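Local coordinates for 2-keto-3-deoxygluconate kinase (Thermotoga maritima, PDB 2AFB), which probably phosphorylates 2-keto-3-deoxygluconate, as a sugar kinase of the pfkB (ribokinase-like) family, at residues 75-78 and 79-83; 117-121 and 122-126; 143-146 and 147-150; 51-54 and 55-59. All coordinates share one frame; numbering follows the deposited sequence.

Interaction 1. Residues 75-78 and 79-83; sequences AAAG and HLRKF. With NI (nickel (II) ion), chain C.
Arg-81 sets its CG opposite the carbonyl carbon (chi1 -77°) and then bends at chi3 (-59°), which folds the end of the chain back along the helix over Ala-77 and Gly-78. The flat guanidinium lies with one face over the Ala-77 carbonyl, whose O sits 3.7 Å above the plane near its centre. Arg-81 NH2 comes down to 3.5 Å from Gly-78 CA, while NH1 passes beside the CB of Ala-77. Small residues suit both places: a larger group, above all at Gly-78, would probably crowd the guanidinium. The strongest polar partner of Arg-81 lies across a subunit boundary: its NH2 bonds to Lys-82 O of the second subunit, and its own carbonyl O receives NE of Arg-81 from that subunit. Within its own chain NH1 has a weak bond to Thr-87 OG1.

His-79 leaves the helix differently. Its CG stands anti to the backbone N (chi1 180°), and ND1 of His-79 binds a nickel ion at 2.1 Å. Water 1 and water 2 also bind the nickel. One face of the imidazole has Phe-83 CD1 4.2 Å above its plane, and Phe-329 also stacks on the ring, so aromatic neighbours help to fix its rotation. Lys-82 is extended and carries NZ to the Phe-34 carbonyl O of the third subunit, with a cation-pi contact to that ring.

Successive i to i+4 backbone bonds, from His-79 N to Ala-75 O through Lys-82 N to Gly-78 O, hold the helical frame. Helix 71-82 connects strands 60-67 and 90-92 in a beta-alpha-beta unit, a building block characteristic of the ribokinase-like fold.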
loop_
_atom_site.group_PDB
_atom_site.type_symbol
_atom_site.label_atom_id
_atom_site.label_comp_id
_atom_site.label_asym_id
_atom_site.label_seq_id
_atom_site.Cartn_x
_atom_site.Cartn_y
_atom_site.Cartn_z
ATOM N N ALA A 75 -14.562 15.846 -5.088
ATOM C CA ALA A 75 -13.249 15.277 -5.415
ATOM C C ALA A 75 -12.968 15.411 -6.920
ATOM O O ALA A 75 -11.886 15.751 -7.321
ATOM C CB ALA A 75 -13.240 13.820 -5.002
ATOM N N ALA A 76 -13.961 15.108 -7.752
ATOM C CA ALA A 76 -13.822 15.224 -9.213
ATOM C C ALA A 76 -13.471 16.643 -9.626
ATOM O O ALA A 76 -12.555 16.878 -10.445
ATOM C CB ALA A 76 -15.100 14.768 -9.900
ATOM N N ALA A 77 -14.172 17.594 -9.013
ATOM C CA ALA A 77 -13.933 19.013 -9.234
ATOM C C ALA A 77 -12.542 19.427 -8.744
ATOM O O ALA A 77 -11.843 20.234 -9.365
ATOM C CB ALA A 77 -14.983 19.815 -8.512
ATOM N N GLY A 78 -12.137 18.889 -7.611
ATOM C CA GLY A 78 -10.852 19.250 -7.081
ATOM C C GLY A 78 -9.735 18.614 -7.906
ATOM O O GLY A 78 -8.711 19.224 -8.070
ATOM N N HIS A 79 -9.981 17.442 -8.485
ATOM C CA HIS A 79 -9.025 16.789 -9.396
ATOM C C HIS A 79 -8.824 17.591 -10.661
ATOM O O HIS A 79 -7.678 17.783 -11.119
ATOM C CB HIS A 79 -9.522 15.381 -9.701
ATOM C CG HIS A 79 -8.661 14.579 -10.622
ATOM N ND1 HIS A 79 -7.449 14.043 -10.251
ATOM C CD2 HIS A 79 -8.881 14.150 -11.883
ATOM C CE1 HIS A 79 -6.936 13.349 -11.244
ATOM N NE2 HIS A 79 -7.793 13.390 -12.250
ATOM N N LEU A 80 -9.936 18.106 -11.204
ATOM C CA LEU A 80 -9.867 18.994 -12.354
ATOM C C LEU A 80 -9.053 20.256 -12.030
ATOM O O LEU A 80 -8.189 20.681 -12.800
ATOM C CB LEU A 80 -11.278 19.378 -12.800
ATOM C CG LEU A 80 -11.978 18.280 -13.587
ATOM C CD1 LEU A 80 -13.403 18.450 -13.451
ATOM C CD2 LEU A 80 -11.515 18.287 -15.049
ATOM N N ARG A 81 -9.349 20.872 -10.901
ATOM C CA ARG A 81 -8.605 22.086 -10.531
ATOM C C ARG A 81 -7.097 21.839 -10.306
ATOM O O ARG A 81 -6.272 22.669 -10.647
ATOM C CB ARG A 81 -9.207 22.765 -9.290
ATOM C CG ARG A 81 -10.469 23.560 -9.554
ATOM C CD ARG A 81 -10.842 24.345 -8.329
ATOM N NE ARG A 81 -11.068 23.456 -7.179
ATOM C CZ ARG A 81 -12.233 22.925 -6.805
ATOM N NH1 ARG A 81 -13.359 23.137 -7.475
ATOM N NH2 ARG A 81 -12.267 22.163 -5.741
ATOM N N LYS A 82 -6.754 20.715 -9.698
ATOM C CA LYS A 82 -5.382 20.394 -9.448
ATOM C C LYS A 82 -4.572 20.445 -10.779
ATOM O O LYS A 82 -3.448 20.909 -10.815
ATOM C CB LYS A 82 -5.304 18.981 -8.827
ATOM C CG LYS A 82 -3.911 18.446 -8.845
ATOM C CD LYS A 82 -3.818 17.018 -8.368
ATOM C CE LYS A 82 -2.339 16.591 -8.273
ATOM N NZ LYS A 82 -2.118 15.257 -7.631
ATOM N N PHE A 83 -5.160 19.931 -11.846
ATOM C CA PHE A 83 -4.538 19.944 -13.148
ATOM C C PHE A 83 -4.682 21.267 -13.888
ATOM O O PHE A 83 -4.228 21.383 -15.004
ATOM C CB PHE A 83 -5.070 18.817 -14.013
ATOM C CG PHE A 83 -4.498 17.486 -13.688
ATOM C CD1 PHE A 83 -4.856 16.829 -12.521
ATOM C CD2 PHE A 83 -3.598 16.854 -14.572
ATOM C CE1 PHE A 83 -4.322 15.598 -12.211
ATOM C CE2 PHE A 83 -3.073 15.602 -14.267
ATOM C CZ PHE A 83 -3.444 14.960 -13.107
HETATM NI NI NI C . -6.696 13.593 -8.322
HETATM O O HOH W 1 -6.870 15.330 -6.915
HETATM O O HOH W 2 -7.918 11.777 -7.511
#

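Interaction 2. Residues 117-121 and 122-126; sequences RAHSA and ISEAK
Ser-120 and Ser-123 bind each other reciprocally, each hydroxyl meeting the other's backbone. In Ser-120 the OG lies between its backbone N and carbonyl carbon (chi1 66°), from where it accepts the N-H of Ser-123 at 3.2 Å from OG to N. Ser-123 adopts a similar torsion (chi1 78°), and its OG donates back to Ser-120 O at 2.7 Å, in the carbonyl plane and on a lone pair. That carbonyl is gripped a second time, by Glu-124 N at 3.2 Å from Ser-120 O. A short hydroxyl side chain suits both positions, since it can curl onto the nearby main chain. Ser-120 OG has a further partner in the carboxylate of Glu-20, and Ile-122 CG2 packs 3.4 Å from the same OG.

Glu-124 is extended, reaching across to His-119 with OE2 3.8 Å from the histidine CB. The ring and carboxylate planes are 75° apart, and water 5 joins them, 2.6 Å from both His-119 ND1 and Glu-124 OE2. Water 4 similarly connects OE1 to the His-119 carbonyl. The imidazole also stacks on His-119 of the fourth subunit.

A type II turn from Arg-117 to Ser-120 leads into a type I turn from Ile-122 to Ala-125. The two turns make up the first part of the loop between strand 112-116 and helix 132-135, with Ile-122 and Ala-125 resting on Thr-65 and Lys-66 of strand 60-67.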
loop_
_atom_site.group_PDB
_atom_site.type_symbol
_atom_site.label_atom_id
_atom_site.label_comp_id
_atom_site.label_asym_id
_atom_site.label_seq_id
_atom_site.Cartn_x
_atom_site.Cartn_y
_atom_site.Cartn_z
ATOM N N ARG A 117 -22.628 4.233 -14.889
ATOM C CA ARG A 117 -22.763 5.653 -15.167
ATOM C C ARG A 117 -24.231 6.059 -15.270
ATOM O O ARG A 117 -24.563 7.227 -15.224
ATOM C CB ARG A 117 -21.960 6.030 -16.432
ATOM C CG ARG A 117 -22.494 5.413 -17.750
ATOM C CD ARG A 117 -21.552 5.593 -18.986
ATOM N NE ARG A 117 -21.004 6.935 -19.029
ATOM C CZ ARG A 117 -20.029 7.316 -19.857
ATOM N NH1 ARG A 117 -19.543 6.440 -20.752
ATOM N NH2 ARG A 117 -19.540 8.560 -19.773
ATOM N N ALA A 118 -25.126 5.099 -15.337
ATOM C CA ALA A 118 -26.534 5.436 -15.528
ATOM C C ALA A 118 -27.090 6.250 -14.371
ATOM O O ALA A 118 -26.714 6.082 -13.238
ATOM C CB ALA A 118 -27.331 4.194 -15.729
ATOM N N HIS A 119 -27.943 7.192 -14.692
ATOM C CA HIS A 119 -28.650 8.007 -13.706
ATOM C C HIS A 119 -27.729 8.979 -12.988
ATOM O O HIS A 119 -28.090 9.505 -11.954
ATOM C CB HIS A 119 -29.420 7.129 -12.697
ATOM C CG HIS A 119 -30.217 6.041 -13.332
ATOM N ND1 HIS A 119 -31.340 6.286 -14.095
ATOM C CD2 HIS A 119 -30.063 4.693 -13.306
ATOM C CE1 HIS A 119 -31.835 5.136 -14.526
ATOM N NE2 HIS A 119 -31.084 4.153 -14.053
ATOM N N SER A 120 -26.562 9.228 -13.575
ATOM C CA SER A 120 -25.642 10.243 -13.097
ATOM C C SER A 120 -26.264 11.618 -13.236
ATOM O O SER A 120 -27.169 11.833 -14.064
ATOM C CB SER A 120 -24.321 10.227 -13.913
ATOM O OG SER A 120 -24.553 10.624 -15.279
ATOM N N ALA A 121 -25.739 12.562 -12.446
ATOM C CA ALA A 121 -26.240 13.918 -12.434
ATOM C C ALA A 121 -26.191 14.548 -13.855
ATOM O O ALA A 121 -27.107 15.242 -14.268
ATOM C CB ALA A 121 -25.432 14.751 -11.410
ATOM N N ILE A 122 -25.124 14.304 -14.602
ATOM C CA ILE A 122 -25.038 14.875 -15.950
ATOM C C ILE A 122 -26.052 14.213 -16.880
ATOM O O ILE A 122 -26.644 14.892 -17.717
ATOM C CB ILE A 122 -23.578 14.829 -16.536
ATOM C CG1 ILE A 122 -23.484 15.429 -17.943
ATOM C CG2 ILE A 122 -23.032 13.402 -16.616
ATOM C CD1 ILE A 122 -23.628 16.895 -17.976
ATOM N N SER A 123 -26.255 12.904 -16.729
ATOM C CA SER A 123 -27.175 12.156 -17.588
ATOM C C SER A 123 -28.583 12.720 -17.503
ATOM O O SER A 123 -29.261 12.749 -18.498
ATOM C CB SER A 123 -27.167 10.650 -17.303
ATOM O OG SER A 123 -27.902 10.300 -16.160
ATOM N N GLU A 124 -28.940 13.227 -16.330
ATOM C CA GLU A 124 -30.240 13.779 -16.012
ATOM C C GLU A 124 -30.228 15.320 -16.061
ATOM O O GLU A 124 -31.194 15.978 -15.635
ATOM C CB GLU A 124 -30.621 13.303 -14.584
ATOM C CG GLU A 124 -30.645 11.789 -14.485
ATOM C CD GLU A 124 -31.263 11.280 -13.201
ATOM O OE1 GLU A 124 -31.260 12.047 -12.208
ATOM O OE2 GLU A 124 -31.746 10.107 -13.192
ATOM N N ALA A 125 -29.150 15.909 -16.574
ATOM C CA ALA A 125 -29.097 17.377 -16.675
ATOM C C ALA A 125 -30.179 17.945 -17.638
ATOM O O ALA A 125 -30.615 17.285 -18.607
ATOM C CB ALA A 125 -27.728 17.848 -17.075
ATOM N N LYS A 126 -30.604 19.159 -17.299
ATOM C CA LYS A 126 -31.618 19.891 -17.997
ATOM C C LYS A 126 -30.981 21.026 -18.791
ATOM O O LYS A 126 -29.893 21.540 -18.456
ATOM C CB LYS A 126 -32.629 20.482 -16.994
ATOM C CG LYS A 126 -33.351 19.483 -16.116
ATOM C CD LYS A 126 -34.706 19.029 -16.649
HETATM O O HOH W 3 -28.749 7.374 -17.571
HETATM O O HOH W 4 -28.651 12.143 -10.811
HETATM O O HOH W 5 -31.856 8.533 -15.271
#

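Interaction 3. Residues 143-146 and 147-150; sequences HFSG and ITPP
Ser-145, Gly-146 and Ile-147 make the sharp corner where parallel strand 139-145 of the large sheet ends, a type I beta turn running from Ser-145 to Thr-148. The side chain of Ser-145 adds an ST turn: its OG accepts the N-H of Ile-147 at 3.2 Å, with an N-H...O angle of 153°. The same OG touches Ile-147 CB at 3.5 Å; Ile-147 holds CG1 anti to its carbonyl carbon (chi1 -80°), which keeps CG1 and CD1 beside that hydroxyl. Ser-145 O takes the turn's own bond from Thr-148 N, also at 3.2 Å, the donor standing 44° out of the carbonyl plane.

Glu-47 receives both Ser-145 OG and Thr-148 OG1 on its OE2, so one carboxylate oxygen steadies the two ends of the turn. With alanine at Ser-145, Ile-147 N would probably lose its side-chain acceptor and Glu-47 one of its two hydroxyl mates, setting the corner freer to move.

Gly-146 takes ordinary helical-type angles as the second residue of the turn, and its carbonyl O faces the CD atoms of Pro-149 and Pro-150. Those closed rings rest on Trp-184 and probably stiffen the approach to helix 155-169. Proline has no N-H to offer, and it is carbon that meets the carbonyl: Pro-150 CD lies 3.4 Å from Gly-146 O.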
loop_
_atom_site.group_PDB
_atom_site.type_symbol
_atom_site.label_atom_id
_atom_site.label_comp_id
_atom_site.label_asym_id
_atom_site.label_seq_id
_atom_site.Cartn_x
_atom_site.Cartn_y
_atom_site.Cartn_z
ATOM N N HIS A 143 -15.097 22.112 -27.669
ATOM C CA HIS A 143 -14.885 20.697 -27.954
ATOM C C HIS A 143 -15.937 19.789 -27.298
ATOM O O HIS A 143 -16.251 19.975 -26.129
ATOM C CB HIS A 143 -13.477 20.256 -27.510
ATOM C CG HIS A 143 -13.217 18.820 -27.786
ATOM N ND1 HIS A 143 -12.994 18.348 -29.058
ATOM C CD2 HIS A 143 -13.255 17.736 -26.973
ATOM C CE1 HIS A 143 -12.843 17.037 -29.006
ATOM N NE2 HIS A 143 -13.033 16.639 -27.755
ATOM N N PHE A 144 -16.467 18.813 -28.062
ATOM C CA PHE A 144 -17.383 17.777 -27.536
ATOM C C PHE A 144 -17.042 16.465 -28.191
ATOM O O PHE A 144 -16.275 16.448 -29.175
ATOM C CB PHE A 144 -18.900 18.104 -27.729
ATOM C CG PHE A 144 -19.386 18.093 -29.180
ATOM C CD1 PHE A 144 -19.076 19.139 -30.052
ATOM C CD2 PHE A 144 -20.176 17.053 -29.654
ATOM C CE1 PHE A 144 -19.532 19.118 -31.366
ATOM C CE2 PHE A 144 -20.609 17.015 -30.932
ATOM C CZ PHE A 144 -20.288 18.047 -31.802
ATOM N N SER A 145 -17.555 15.360 -27.613
ATOM C CA SER A 145 -17.418 14.054 -28.244
ATOM C C SER A 145 -18.748 13.311 -28.391
ATOM O O SER A 145 -19.723 13.605 -27.681
ATOM C CB SER A 145 -16.430 13.198 -27.485
ATOM O OG SER A 145 -17.113 12.340 -26.606
ATOM N N GLY A 146 -18.776 12.329 -29.298
ATOM C CA GLY A 146 -19.991 11.502 -29.536
ATOM C C GLY A 146 -20.416 10.567 -28.390
ATOM O O GLY A 146 -21.470 9.917 -28.427
ATOM N N ILE A 147 -19.595 10.482 -27.360
ATOM C CA ILE A 147 -19.976 9.754 -26.176
ATOM C C ILE A 147 -21.156 10.435 -25.493
ATOM O O ILE A 147 -21.997 9.761 -24.908
ATOM C CB ILE A 147 -18.791 9.653 -25.205
ATOM C CG1 ILE A 147 -17.862 8.535 -25.671
ATOM C CG2 ILE A 147 -19.258 9.349 -23.787
ATOM C CD1 ILE A 147 -16.464 8.744 -25.273
ATOM N N THR A 148 -21.235 11.758 -25.572
ATOM C CA THR A 148 -22.191 12.519 -24.758
ATOM C C THR A 148 -23.694 12.512 -25.141
ATOM O O THR A 148 -24.534 12.339 -24.298
ATOM C CB THR A 148 -21.684 13.955 -24.631
ATOM O OG1 THR A 148 -20.386 13.891 -24.046
ATOM C CG2 THR A 148 -22.575 14.748 -23.700
ATOM N N PRO A 149 -24.036 12.719 -26.420
ATOM C CA PRO A 149 -25.450 12.756 -26.747
ATOM C C PRO A 149 -26.259 11.573 -26.200
ATOM O O PRO A 149 -27.326 11.787 -25.640
ATOM C CB PRO A 149 -25.460 12.796 -28.290
ATOM C CG PRO A 149 -24.179 13.518 -28.638
ATOM C CD PRO A 149 -23.185 12.978 -27.597
ATOM N N PRO A 150 -25.762 10.331 -26.359
ATOM C CA PRO A 150 -26.580 9.213 -25.906
ATOM C C PRO A 150 -26.612 9.003 -24.403
ATOM O O PRO A 150 -27.270 8.086 -23.954
ATOM C CB PRO A 150 -25.934 8.006 -26.584
ATOM C CG PRO A 150 -24.541 8.414 -26.897
ATOM C CD PRO A 150 -24.454 9.887 -26.890
#

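Interaction 4. Residues 51-54 and 55-59; sequences AAFL and AQMGL
Phe-53 and Met-57 pack one helical turn apart at the end of helix 46-56, which closes in a Schellman motif at Gly-58. This is the tight part. With its CG anti to the backbone N (chi1 -176°), Phe-53 brings its ring beside Met-57, which is selenomethionine in the crystal and bent at chi2 and chi3. CG of Met-57 touches ring atom CE1 of Phe-53 at 3.4 Å. In a CH-pi contact Met-57 CE curls over one face of the Phe-53 ring, 4.3 Å from its centroid, while SE makes an oblique Met-aromatic approach. Helix 290-304 backs this pair through Ala-297 and Tyr-300. Replacing Phe-53 by alanine would probably open a gap against Ala-297 and take from Met-57 the ring that holds its flexible end.

Leu-54 and Leu-59 meet more loosely, CD2 of Leu-54 lying 4.1 Å from CD1 of Leu-59. On the partly exposed side stand Ala-55, Gln-56 and Gly-58. The polar end of Gln-56 makes weak bonds to Phe-83 O and Leu-332 N. Gly-58 has a positive phi (100°), at which a side chain would jam against the preceding carbonyl. Beyond it the chain turns back, and Leu-59 N donates to Leu-54 O at 3.2 Å.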
loop_
_atom_site.group_PDB
_atom_site.type_symbol
_atom_site.label_atom_id
_atom_site.label_comp_id
_atom_site.label_asym_id
_atom_site.label_seq_id
_atom_site.Cartn_x
_atom_site.Cartn_y
_atom_site.Cartn_z
ATOM N N ALA A 51 -9.782 18.853 -21.647
ATOM C CA ALA A 51 -9.632 20.076 -20.876
ATOM C C ALA A 51 -8.344 20.015 -20.041
ATOM O O ALA A 51 -7.598 20.992 -19.916
ATOM C CB ALA A 51 -10.867 20.283 -19.949
ATOM N N ALA A 52 -8.056 18.844 -19.481
ATOM C CA ALA A 52 -6.903 18.719 -18.603
ATOM C C ALA A 52 -5.632 18.848 -19.402
ATOM O O ALA A 52 -4.668 19.412 -18.877
ATOM C CB ALA A 52 -6.920 17.397 -17.803
ATOM N N PHE A 53 -5.640 18.342 -20.641
ATOM C CA PHE A 53 -4.493 18.504 -21.577
ATOM C C PHE A 53 -4.242 19.986 -21.874
ATOM O O PHE A 53 -3.170 20.555 -21.664
ATOM C CB PHE A 53 -4.710 17.698 -22.883
ATOM C CG PHE A 53 -3.551 17.768 -23.804
ATOM C CD1 PHE A 53 -3.361 18.884 -24.604
ATOM C CD2 PHE A 53 -2.583 16.784 -23.796
ATOM C CE1 PHE A 53 -2.251 19.025 -25.381
ATOM C CE2 PHE A 53 -1.471 16.918 -24.586
ATOM C CZ PHE A 53 -1.303 18.044 -25.382
ATOM N N LEU A 54 -5.286 20.636 -22.315
ATOM C CA LEU A 54 -5.176 22.075 -22.600
ATOM C C LEU A 54 -4.743 22.889 -21.360
ATOM O O LEU A 54 -3.973 23.802 -21.495
ATOM C CB LEU A 54 -6.481 22.608 -23.227
ATOM C CG LEU A 54 -6.718 21.909 -24.573
ATOM C CD1 LEU A 54 -8.174 22.052 -24.971
ATOM C CD2 LEU A 54 -5.782 22.375 -25.645
ATOM N N ALA A 55 -5.232 22.558 -20.167
ATOM C CA ALA A 55 -4.735 23.228 -18.969
ATOM C C ALA A 55 -3.241 22.934 -18.728
ATOM O O ALA A 55 -2.490 23.832 -18.394
ATOM C CB ALA A 55 -5.578 22.867 -17.745
ATOM N N GLN A 56 -2.825 21.693 -18.936
ATOM C CA GLN A 56 -1.435 21.296 -18.773
ATOM C C GLN A 56 -0.522 22.063 -19.770
ATOM O O GLN A 56 0.604 22.357 -19.480
ATOM C CB GLN A 56 -1.316 19.765 -18.941
ATOM C CG GLN A 56 -1.785 18.938 -17.675
ATOM C CD GLN A 56 -0.792 19.095 -16.501
ATOM O OE1 GLN A 56 0.365 18.670 -16.585
ATOM N NE2 GLN A 56 -1.246 19.731 -15.418
HETATM N N MSE A 57 -1.027 22.402 -20.947
HETATM C CA MSE A 57 -0.299 23.241 -21.866
HETATM C C MSE A 57 -0.331 24.724 -21.523
HETATM O O MSE A 57 0.331 25.508 -22.209
HETATM C CB MSE A 57 -0.899 23.157 -23.272
HETATM C CG MSE A 57 -0.953 21.808 -23.919
HETATM SE SE MSE A 57 0.770 20.923 -24.018
HETATM C CE MSE A 57 0.764 19.688 -22.321
ATOM N N GLY A 58 -1.142 25.165 -20.578
ATOM C CA GLY A 58 -1.048 26.586 -20.155
ATOM C C GLY A 58 -2.104 27.499 -20.764
ATOM O O GLY A 58 -1.903 28.698 -20.807
ATOM N N LEU A 59 -3.219 26.919 -21.239
ATOM C CA LEU A 59 -4.387 27.685 -21.735
ATOM C C LEU A 59 -5.463 27.768 -20.643
ATOM O O LEU A 59 -5.306 27.202 -19.584
ATOM C CB LEU A 59 -5.001 27.038 -22.984
ATOM C CG LEU A 59 -4.070 26.730 -24.164
ATOM C CD1 LEU A 59 -4.903 26.403 -25.377
ATOM C CD2 LEU A 59 -3.159 27.862 -24.472
#

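From the N terminus the order is interaction 4, interaction 1, interaction 2 and interaction 3. All four are local and lie in series; none nests within or crosses another, and each closes just a turn of helix or loop. Interaction 4 ends helix 46-56 and touches interaction 1, near the end of helix 71-82, where Phe-83 O lies 3.4 Å from Ala-55 CB. Strand 60-67 runs between these helices in sequence. Interactions 2 and 3, loops following strands 112-116 and 139-145, meet lightly where Arg-117 NH2 packs against Ile-147 CG2. Glu-47 ties interaction 3 to the start of the helix that interaction 4 terminates, though those two contacts do not touch.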